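Side-chain contact in putative 2,5-diketo-D-gluconic acid reductase B (Sinorhizobium meliloti, PDB 3UP8), which probably reduces methylglyoxal to hydroxyacetone with NADPH, as a TIM-barrel member of the aldo/keto reductase family: residues V134-R139 against A169-A174. Residues are numbered along the deposited sequence; the frame is centred on the assembly and turned at random.
Sequences VPMAER and ARLSDA
Leu171 reaches across from the last turn of helix 162-171 and lays one methyl, CD1, against the first turn of helix 136-148. That methyl meets two neighbouring residues: Leu171 CD1 lies 4.0 Å from Met136 CG and 4.1 Å from Ala137 CB. Leu171 CD1 is also 4.0 Å from Ala137 N, so the backbone between the two residues forms part of the surface it touches. Leu171 CG is anti to its own carbonyl carbon (chi1 -65°); the CB of Leu171 points toward helix 136-148, and the side chain crosses that of Met136 at about a right angle. Met136, a selenomethionine, sets out toward Leu171 with CG anti to the backbone N (chi1 -174°), then bends at chi2 and chi3 and carries its selenium away. Met136 SE ends over the centre of the Arg139 guanidinium, 3.9 Å above its plane, and the side chain also touches Phe160. In the eight-stranded parallel barrel, these helices follow strands 122-127 and 152-158, which are adjacent; the contact therefore joins consecutive outer helices, the start of one meeting the end of the next. It is small, with side-chain contacts that are all apolar, 108 Å² buried in all and no hydrogen bond between the segments. Val134 O receives two weak, strongly bent hydrogen bonds, from Arg139 NE at 2.9 Å and Arg139 NH2 at 2.8 Å, while Arg139 NH1 hydrogen-bonds to Pro130 O; together they tie the guanidinium to the loop before Pro135, the N-cap residue. Beyond Leu171 the chain leaves the helix at the buried Ser172, whose OG donates to Ala174 O at 2.7 Å and is also hydrogen-bonded to Asn144 ND2 of helix 136-148, while Asn144 OD1 accepts a hydrogen bond from Ala174 N.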
loop_
_atom_site.group_PDB
_atom_site.type_symbol
_atom_site.label_atom_id
_atom_site.label_comp_id
_atom_site.label_asym_id
_atom_site.label_seq_id
_atom_site.Cartn_x
_atom_site.Cartn_y
_atom_site.Cartn_z
ATOM N N VAL A 134 -5.676 12.670 -19.224
ATOM C CA VAL A 134 -7.086 12.670 -18.807
ATOM C C VAL A 134 -7.269 13.602 -17.596
ATOM O O VAL A 134 -6.521 13.497 -16.620
ATOM C CB VAL A 134 -7.591 11.241 -18.452
ATOM C CG1 VAL A 134 -9.068 11.277 -18.027
ATOM C CG2 VAL A 134 -7.369 10.289 -19.629
ATOM N N PRO A 135 -8.244 14.533 -17.671
ATOM C CA PRO A 135 -8.464 15.477 -16.570
ATOM C C PRO A 135 -8.681 14.753 -15.248
ATOM O O PRO A 135 -9.362 13.710 -15.203
ATOM C CB PRO A 135 -9.742 16.222 -16.999
ATOM C CG PRO A 135 -9.682 16.208 -18.479
ATOM C CD PRO A 135 -9.107 14.839 -18.831
HETATM N N MSE A 136 -8.076 15.273 -14.193
HETATM C CA MSE A 136 -8.242 14.704 -12.859
HETATM C C MSE A 136 -9.717 14.494 -12.487
HETATM O O MSE A 136 -10.080 13.441 -11.947
HETATM C CB MSE A 136 -7.512 15.574 -11.817
HETATM C CG MSE A 136 -7.481 15.007 -10.408
HETATM SE SE MSE A 136 -6.545 13.280 -10.366
HETATM C CE MSE A 136 -4.714 13.937 -10.627
ATOM N N ALA A 137 -10.579 15.471 -12.770
ATOM C CA ALA A 137 -11.989 15.314 -12.383
ATOM C C ALA A 137 -12.698 14.168 -13.123
ATOM O O ALA A 137 -13.648 13.611 -12.604
ATOM C CB ALA A 137 -12.772 16.611 -12.547
ATOM N N GLU A 138 -12.248 13.842 -14.332
ATOM C CA GLU A 138 -12.798 12.696 -15.059
ATOM C C GLU A 138 -12.410 11.377 -14.361
ATOM O O GLU A 138 -13.230 10.483 -14.232
ATOM C CB GLU A 138 -12.332 12.676 -16.519
ATOM C CG GLU A 138 -12.971 11.558 -17.351
ATOM C CD GLU A 138 -12.592 11.604 -18.838
ATOM O OE1 GLU A 138 -12.231 12.691 -19.348
ATOM O OE2 GLU A 138 -12.641 10.536 -19.501
ATOM N N ARG A 139 -11.164 11.270 -13.905
ATOM C CA ARG A 139 -10.701 10.053 -13.209
ATOM C C ARG A 139 -11.377 9.940 -11.858
ATOM O O ARG A 139 -11.828 8.874 -11.468
ATOM C CB ARG A 139 -9.187 10.072 -13.025
ATOM C CG ARG A 139 -8.432 10.133 -14.328
ATOM C CD ARG A 139 -6.950 10.330 -14.060
ATOM N NE ARG A 139 -6.523 11.699 -14.301
ATOM C CZ ARG A 139 -5.344 12.191 -13.938
ATOM N NH1 ARG A 139 -4.466 11.436 -13.285
ATOM N NH2 ARG A 139 -5.054 13.455 -14.212
ATOM N N ALA A 169 -8.903 15.274 -3.011
ATOM C CA ALA A 169 -9.844 15.432 -1.900
ATOM C C ALA A 169 -10.941 16.457 -2.220
ATOM O O ALA A 169 -12.117 16.245 -1.906
ATOM C CB ALA A 169 -9.083 15.825 -0.602
ATOM N N ARG A 170 -10.546 17.563 -2.847
ATOM C CA ARG A 170 -11.492 18.624 -3.248
ATOM C C ARG A 170 -12.501 18.185 -4.328
ATOM O O ARG A 170 -13.681 18.516 -4.247
ATOM C CB ARG A 170 -10.713 19.864 -3.721
ATOM C CG ARG A 170 -11.598 21.074 -4.126
ATOM C CD ARG A 170 -10.769 22.361 -4.315
ATOM N NE ARG A 170 -9.480 22.166 -4.995
ATOM C CZ ARG A 170 -9.307 21.992 -6.307
ATOM N NH1 ARG A 170 -10.345 21.952 -7.147
ATOM N NH2 ARG A 170 -8.086 21.828 -6.787
ATOM N N LEU A 171 -12.035 17.469 -5.345
ATOM C CA LEU A 171 -12.907 17.070 -6.462
ATOM C C LEU A 171 -13.798 15.855 -6.173
ATOM O O LEU A 171 -14.763 15.609 -6.901
ATOM C CB LEU A 171 -12.071 16.792 -7.714
ATOM C CG LEU A 171 -11.336 17.987 -8.316
ATOM C CD1 LEU A 171 -10.377 17.530 -9.402
ATOM C CD2 LEU A 171 -12.335 19.038 -8.851
ATOM N N SER A 172 -13.488 15.110 -5.115
ATOM C CA SER A 172 -14.157 13.812 -4.875
ATOM C C SER A 172 -15.286 13.921 -3.887
ATOM O O SER A 172 -15.079 14.362 -2.761
ATOM C CB SER A 172 -13.151 12.765 -4.381
ATOM O OG SER A 172 -13.770 11.496 -4.247
ATOM N N ASP A 173 -16.475 13.486 -4.311
ATOM C CA ASP A 173 -17.640 13.447 -3.436
ATOM C C ASP A 173 -17.361 12.518 -2.245
ATOM O O ASP A 173 -17.601 12.896 -1.084
ATOM C CB ASP A 173 -18.883 13.008 -4.222
ATOM C CG ASP A 173 -20.153 13.049 -3.385
ATOM O OD1 ASP A 173 -20.349 14.019 -2.632
ATOM O OD2 ASP A 173 -20.964 12.103 -3.485
ATOM N N ALA A 174 -16.840 11.318 -2.540
ATOM C CA ALA A 174 -16.421 10.367 -1.503
ATOM C C ALA A 174 -15.053 10.749 -0.917
ATOM O O ALA A 174 -14.217 11.315 -1.629
ATOM C CB ALA A 174 -16.360 8.942 -2.085
#